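Long-range contact in CBS domain-containing protein (Thermoplasma acidophilum DSM 1728, PDB 1PVM), which is of unknown function but pairs two CBS domains with a zinc-ribbon-like domain whose four cysteines bind metal: residues V53-R64 against I77-P86. Sequence-based numbering, arbitrary orientation.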
ATOM      1  N   VAL B  53     -18.187   0.479  10.756  1.00  9.37           N
ATOM      2  CA  VAL B  53     -18.198   1.796  10.135  1.00  9.55           C
ATOM      3  C   VAL B  53     -17.173   2.071   9.045  1.00  9.21           C
ATOM      4  O   VAL B  53     -17.265   3.079   8.351  1.00  8.47           O
ATOM      5  CB  VAL B  53     -18.069   2.900  11.219  1.00  9.61           C
ATOM      6  CG1 VAL B  53     -19.297   2.876  12.135  1.00  8.60           C
ATOM      7  CG2 VAL B  53     -16.788   2.688  12.035  1.00  9.87           C
ATOM      8  N   GLY B  54     -16.190   1.196   8.884  1.00  9.01           N
ATOM      9  CA  GLY B  54     -15.212   1.447   7.844  1.00  6.66           C
ATOM     10  C   GLY B  54     -14.179   0.363   7.664  1.00  7.05           C
ATOM     11  O   GLY B  54     -14.211  -0.671   8.324  1.00  7.33           O
ATOM     12  N   LEU B  55     -13.257   0.606   6.746  1.00  6.26           N
ATOM     13  CA  LEU B  55     -12.189  -0.340   6.474  1.00  7.28           C
ATOM     14  C   LEU B  55     -10.903   0.470   6.336  1.00  6.59           C
ATOM     15  O   LEU B  55     -10.839   1.422   5.555  1.00  6.75           O
ATOM     16  CB  LEU B  55     -12.496  -1.120   5.184  1.00  7.44           C
ATOM     17  CG  LEU B  55     -11.787  -2.469   4.972  1.00 10.77           C
ATOM     18  CD1 LEU B  55     -12.470  -3.229   3.850  1.00 10.87           C
ATOM     19  CD2 LEU B  55     -10.315  -2.260   4.657  1.00 12.19           C
ATOM     20  N   LEU B  56      -9.890   0.109   7.121  1.00  7.02           N
ATOM     21  CA  LEU B  56      -8.602   0.804   7.083  1.00  5.73           C
ATOM     22  C   LEU B  56      -7.648   0.017   6.196  1.00  7.46           C
ATOM     23  O   LEU B  56      -7.415  -1.162   6.434  1.00  8.18           O
ATOM     24  CB  LEU B  56      -8.018   0.915   8.495  1.00  6.19           C
ATOM     25  CG  LEU B  56      -6.724   1.726   8.625  1.00  8.37           C
ATOM     26  CD1 LEU B  56      -7.027   3.211   8.444  1.00  5.74           C
ATOM     27  CD2 LEU B  56      -6.090   1.478   9.992  1.00  8.72           C
ATOM     28  N   SER B  57      -7.097   0.678   5.179  1.00  7.62           N
ATOM     29  CA  SER B  57      -6.176   0.047   4.234  1.00  8.20           C
ATOM     30  C   SER B  57      -4.888   0.854   4.100  1.00  7.51           C
ATOM     31  O   SER B  57      -4.795   1.970   4.603  1.00  7.84           O
ATOM     32  CB  SER B  57      -6.833  -0.052   2.857  1.00  8.54           C
ATOM     33  OG  SER B  57      -7.049   1.241   2.312  1.00  8.47           O
ATOM     34  N   GLU B  58      -3.898   0.296   3.413  1.00  8.96           N
ATOM     35  CA  GLU B  58      -2.639   1.011   3.220  1.00  9.89           C
ATOM     36  C   GLU B  58      -2.874   2.315   2.475  1.00  8.63           C
ATOM     37  O   GLU B  58      -2.382   3.370   2.873  1.00  8.69           O
ATOM     38  CB  GLU B  58      -1.649   0.186   2.401  1.00 13.50           C
ATOM     39  CG  GLU B  58      -0.878  -0.860   3.157  1.00 18.17           C
ATOM     40  CD  GLU B  58       0.312  -1.360   2.349  1.00 20.77           C
ATOM     41  OE1 GLU B  58       0.103  -1.939   1.261  1.00 18.83           O
ATOM     42  OE2 GLU B  58       1.457  -1.160   2.803  1.00 21.91           O
ATOM     43  N   ARG B  59      -3.619   2.232   1.378  1.00  7.78           N
ATOM     44  CA  ARG B  59      -3.897   3.409   0.572  1.00  8.23           C
ATOM     45  C   ARG B  59      -4.655   4.472   1.369  1.00  8.25           C
ATOM     46  O   ARG B  59      -4.394   5.665   1.206  1.00  8.24           O
ATOM     47  CB  ARG B  59      -4.677   3.013  -0.693  1.00  8.46           C
ATOM     48  CG  ARG B  59      -4.883   4.149  -1.698  1.00  8.51           C
ATOM     49  CD  ARG B  59      -3.573   4.819  -2.087  1.00  9.32           C
ATOM     50  NE  ARG B  59      -2.642   3.893  -2.723  1.00  9.58           N
ATOM     51  CZ  ARG B  59      -2.762   3.435  -3.966  1.00  9.15           C
ATOM     52  NH1 ARG B  59      -3.780   3.820  -4.726  1.00  9.42           N
ATOM     53  NH2 ARG B  59      -1.861   2.588  -4.447  1.00  9.67           N
ATOM     54  N   SER B  60      -5.576   4.058   2.241  1.00  7.72           N
ATOM     55  CA  SER B  60      -6.324   5.044   3.025  1.00  7.60           C
ATOM     56  C   SER B  60      -5.352   5.855   3.893  1.00  8.13           C
ATOM     57  O   SER B  60      -5.531   7.054   4.086  1.00  7.80           O
ATOM     58  CB  SER B  60      -7.399   4.369   3.901  1.00  7.73           C
ATOM     59  OG  SER B  60      -6.848   3.620   4.972  1.00  7.06           O
ATOM     60  N   ILE B  61      -4.314   5.197   4.398  1.00  7.61           N
ATOM     61  CA  ILE B  61      -3.315   5.869   5.225  1.00  7.74           C
ATOM     62  C   ILE B  61      -2.474   6.837   4.385  1.00  8.01           C
ATOM     63  O   ILE B  61      -2.193   7.961   4.807  1.00  7.80           O
ATOM     64  CB  ILE B  61      -2.406   4.822   5.912  1.00  7.35           C
ATOM     65  CG1 ILE B  61      -3.246   4.002   6.895  1.00  9.11           C
ATOM     66  CG2 ILE B  61      -1.250   5.500   6.616  1.00  7.18           C
ATOM     67  CD1 ILE B  61      -2.571   2.753   7.412  1.00  9.31           C
ATOM     68  N   ILE B  62      -2.085   6.406   3.187  1.00  8.65           N
ATOM     69  CA  ILE B  62      -1.281   7.244   2.298  1.00  9.84           C
ATOM     70  C   ILE B  62      -2.071   8.459   1.792  1.00 10.65           C
ATOM     71  O   ILE B  62      -1.546   9.579   1.722  1.00 10.36           O
ATOM     72  CB  ILE B  62      -0.780   6.435   1.067  1.00 10.42           C
ATOM     73  CG1 ILE B  62       0.139   5.294   1.517  1.00 13.03           C
ATOM     74  CG2 ILE B  62      -0.067   7.354   0.088  1.00 12.35           C
ATOM     75  CD1 ILE B  62       1.362   5.729   2.291  1.00 13.30           C
ATOM     76  N   LYS B  63      -3.338   8.240   1.459  1.00 10.73           N
ATOM     77  CA  LYS B  63      -4.189   9.304   0.925  1.00 12.11           C
ATOM     78  C   LYS B  63      -4.840  10.218   1.955  1.00 11.87           C
ATOM     79  O   LYS B  63      -4.993  11.416   1.718  1.00 11.17           O
ATOM     80  CB  LYS B  63      -5.306   8.701   0.060  1.00 14.82           C
ATOM     81  CG  LYS B  63      -4.858   8.052  -1.245  1.00 19.40           C
ATOM     82  CD  LYS B  63      -4.539   9.080  -2.322  1.00 23.33           C
ATOM     83  CE  LYS B  63      -5.765   9.894  -2.712  1.00 25.81           C
ATOM     84  NZ  LYS B  63      -5.483  10.836  -3.839  1.00 27.83           N
ATOM     85  N   ARG B  64      -5.220   9.661   3.099  1.00 10.25           N
ATOM     86  CA  ARG B  64      -5.919  10.454   4.094  1.00 11.40           C
ATOM     87  C   ARG B  64      -5.206  10.732   5.407  1.00  9.99           C
ATOM     88  O   ARG B  64      -5.614  11.624   6.148  1.00 12.30           O
ATOM     89  CB  ARG B  64      -7.283   9.816   4.340  1.00 12.70           C
ATOM     90  CG  ARG B  64      -8.027   9.579   3.033  1.00 18.43           C
ATOM     91  CD  ARG B  64      -9.312   8.813   3.235  1.00 23.90           C
ATOM     92  NE  ARG B  64     -10.471   9.614   2.859  1.00 29.04           N
ATOM     93  CZ  ARG B  64     -10.877  10.698   3.512  1.00 31.16           C
ATOM     94  NH1 ARG B  64     -10.216  11.115   4.584  1.00 32.35           N
ATOM     95  NH2 ARG B  64     -11.948  11.362   3.097  1.00 31.91           N
ATOM     96  N   ILE B  77      -8.205   6.417  13.628  1.00  6.23           N
ATOM     97  CA  ILE B  77      -8.461   5.880  12.297  1.00  5.60           C
ATOM     98  C   ILE B  77      -9.816   6.228  11.678  1.00  6.05           C
ATOM     99  O   ILE B  77      -9.985   6.103  10.464  1.00  6.84           O
ATOM    100  CB  ILE B  77      -8.231   4.347  12.251  1.00  5.71           C
ATOM    101  CG1 ILE B  77      -9.134   3.622  13.248  1.00  5.74           C
ATOM    102  CG2 ILE B  77      -6.764   4.048  12.563  1.00  7.08           C
ATOM    103  CD1 ILE B  77      -8.981   2.103  13.210  1.00  6.29           C
ATOM    104  N   ARG B  78     -10.773   6.676  12.491  1.00  6.67           N
ATOM    105  CA  ARG B  78     -12.084   7.066  11.962  1.00  7.08           C
ATOM    106  C   ARG B  78     -11.912   8.181  10.926  1.00  7.93           C
ATOM    107  O   ARG B  78     -12.715   8.316  10.002  1.00  8.03           O
ATOM    108  CB  ARG B  78     -13.000   7.541  13.095  1.00  8.39           C
ATOM    109  CG  ARG B  78     -12.424   8.682  13.910  1.00 10.58           C
ATOM    110  CD  ARG B  78     -13.111   8.816  15.265  1.00 13.51           C
ATOM    111  NE  ARG B  78     -14.506   9.223  15.144  1.00 13.61           N
ATOM    112  CZ  ARG B  78     -15.362   9.260  16.162  1.00 15.90           C
ATOM    113  NH1 ARG B  78     -14.961   8.909  17.378  1.00 13.44           N
ATOM    114  NH2 ARG B  78     -16.614   9.658  15.964  1.00 16.19           N
ATOM    115  N   LEU B  79     -10.852   8.971  11.076  1.00  7.85           N
ATOM    116  CA  LEU B  79     -10.579  10.071  10.153  1.00  8.38           C
ATOM    117  C   LEU B  79      -9.840   9.610   8.904  1.00  7.43           C
ATOM    118  O   LEU B  79      -9.672  10.375   7.959  1.00  8.38           O
ATOM    119  CB  LEU B  79      -9.726  11.139  10.845  1.00  9.43           C
ATOM    120  CG  LEU B  79     -10.318  11.837  12.070  1.00 12.32           C
ATOM    121  CD1 LEU B  79      -9.323  12.846  12.612  1.00 11.32           C
ATOM    122  CD2 LEU B  79     -11.618  12.523  11.686  1.00 12.33           C
ATOM    123  N   VAL B  80      -9.414   8.354   8.901  1.00  7.11           N
ATOM    124  CA  VAL B  80      -8.625   7.807   7.800  1.00  7.10           C
ATOM    125  C   VAL B  80      -9.290   6.693   6.997  1.00  7.45           C
ATOM    126  O   VAL B  80      -9.171   6.648   5.772  1.00  7.59           O
ATOM    127  CB  VAL B  80      -7.276   7.278   8.350  1.00  8.25           C
ATOM    128  CG1 VAL B  80      -6.396   6.775   7.220  1.00  8.09           C
ATOM    129  CG2 VAL B  80      -6.573   8.383   9.126  1.00  9.04           C
ATOM    130  N   MET B  81      -9.982   5.799   7.695  1.00  6.68           N
ATOM    131  CA  MET B  81     -10.640   4.647   7.084  1.00  7.10           C
ATOM    132  C   MET B  81     -11.578   4.959   5.928  1.00  6.53           C
ATOM    133  O   MET B  81     -12.099   6.066   5.811  1.00  7.15           O
ATOM    134  CB  MET B  81     -11.453   3.919   8.142  1.00  7.51           C
ATOM    135  CG  MET B  81     -12.658   4.728   8.604  1.00  9.13           C
ATOM    136  SD  MET B  81     -13.440   4.021  10.048  1.00  9.72           S
ATOM    137  CE  MET B  81     -12.060   4.013  11.158  1.00 24.45           C
ATOM    138  N   ARG B  82     -11.790   3.965   5.071  1.00  6.59           N
ATOM    139  CA  ARG B  82     -12.741   4.114   3.980  1.00  7.94           C
ATOM    140  C   ARG B  82     -14.085   3.997   4.698  1.00  8.92           C
ATOM    141  O   ARG B  82     -14.305   3.049   5.454  1.00  8.96           O
ATOM    142  CB  ARG B  82     -12.629   2.962   2.972  1.00  7.87           C
ATOM    143  CG  ARG B  82     -11.254   2.760   2.358  1.00 11.65           C
ATOM    144  CD  ARG B  82     -10.727   4.041   1.773  1.00 15.83           C
ATOM    145  NE  ARG B  82      -9.607   3.823   0.865  1.00 14.21           N
ATOM    146  CZ  ARG B  82      -8.953   4.810   0.267  1.00 15.90           C
ATOM    147  NH1 ARG B  82      -9.308   6.067   0.493  1.00 17.83           N
ATOM    148  NH2 ARG B  82      -7.960   4.543  -0.573  1.00 18.46           N
ATOM    149  N   LYS B  83     -14.981   4.950   4.480  1.00  8.41           N
ATOM    150  CA  LYS B  83     -16.285   4.902   5.126  1.00  8.76           C
ATOM    151  C   LYS B  83     -17.339   5.526   4.220  1.00  9.17           C
ATOM    152  O   LYS B  83     -17.064   6.508   3.538  1.00  8.90           O
ATOM    153  CB  LYS B  83     -16.235   5.629   6.478  1.00  7.92           C
ATOM    154  CG  LYS B  83     -15.881   7.110   6.421  1.00  9.17           C
ATOM    155  CD  LYS B  83     -15.750   7.670   7.843  1.00  9.52           C
ATOM    156  CE  LYS B  83     -15.416   9.158   7.857  1.00 10.60           C
ATOM    157  NZ  LYS B  83     -15.143   9.637   9.248  1.00 11.33           N
ATOM    158  N   PRO B  84     -18.551   4.940   4.172  1.00 10.29           N
ATOM    159  CA  PRO B  84     -18.997   3.742   4.897  1.00 10.66           C
ATOM    160  C   PRO B  84     -18.164   2.544   4.459  1.00  9.83           C
ATOM    161  O   PRO B  84     -17.518   2.586   3.412  1.00  9.70           O
ATOM    162  CB  PRO B  84     -20.458   3.593   4.475  1.00 12.60           C
ATOM    163  CG  PRO B  84     -20.851   4.967   4.044  1.00 15.46           C
ATOM    164  CD  PRO B  84     -19.635   5.468   3.330  1.00 10.90           C
ATOM    165  N   ILE B  85     -18.189   1.472   5.240  1.00  8.83           N
ATOM    166  CA  ILE B  85     -17.393   0.302   4.898  1.00  8.53           C
ATOM    167  C   ILE B  85     -17.684  -0.231   3.496  1.00  8.88           C
ATOM    168  O   ILE B  85     -18.838  -0.461   3.134  1.00  9.11           O
ATOM    169  CB  ILE B  85     -17.580  -0.844   5.949  1.00  7.75           C
ATOM    170  CG1 ILE B  85     -16.570  -1.962   5.676  1.00  8.50           C
ATOM    171  CG2 ILE B  85     -19.013  -1.379   5.923  1.00  8.24           C
ATOM    172  CD1 ILE B  85     -16.444  -2.975   6.807  1.00  8.91           C
ATOM    173  N   PRO B  86     -16.635  -0.385   2.668  1.00  8.69           N
ATOM    174  CA  PRO B  86     -16.819  -0.905   1.304  1.00  8.25           C
ATOM    175  C   PRO B  86     -17.223  -2.365   1.460  1.00  8.53           C
ATOM    176  O   PRO B  86     -16.622  -3.090   2.253  1.00  7.83           O
ATOM    177  CB  PRO B  86     -15.431  -0.767   0.683  1.00  9.28           C
ATOM    178  CG  PRO B  86     -14.826   0.385   1.431  1.00 11.09           C
ATOM    179  CD  PRO B  86     -15.268   0.133   2.856  1.00  9.10           C
TER
HETATM  180  O   HOH W   1      -8.172   1.704  -0.625  1.00 13.38           O
HETATM  181  O   HOH W   2      -8.029  12.189   7.243  1.00 35.00           O
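Arg82 lays one face of its guanidinium over the first turn of helix 58-65, with Ser60 CA 3.8 Å above the plane and over its centre. A bend at chi2 (-52°) brings the chain round to the helix, where NH2 meets Arg59 CG edge-on and NH1 approaches Arg64 CD. Arg82 NH2 also donates to a water oxygen 2.8 Å away, in the guanidinium plane, and that water is hydrogen-bonded to Ser57 OG, the N-cap, which accepts from Ser60 N. Shortening the residue to an alanine is likely to strip the guanidinium from over Ser60 CA and to leave the water on Ser57 OG without its Arg82 donor.

The backbone of Arg82 pairs with Leu55 as a single antiparallel hydrogen-bonded bridge: Leu55 N donates to Arg82 O at 3.0 Å, in the carbonyl plane, and Arg82 N returns the bond to Leu55 O at 2.8 Å (N-H...O 164°). Beside it, Met81 SD lies 3.8 Å from Gly54 CA, where a side chain would collide with the sulfur.

On the apolar side, a chi1 of -177° sets Val80 CG1 against the helix and Leu56, 3.8 Å from Leu56 CD1, while the Leu56 and Ile77 side chains cross at about a right angle, with Leu56 CD2 3.7 Å from Ile77 CG2. Arg64 CD is 3.3 Å from Val80 O, a buried carbonyl without a polar partner.

The loop before strand 87-89 thus runs along the edge of strand 52-57 away from strand 42-46, in the sheet of the first CBS domain; Leu56, Ile77 and Val80 also pack on helix 28-38, and Ile85 and Pro86 reach strand 108-112 of the second CBS domain.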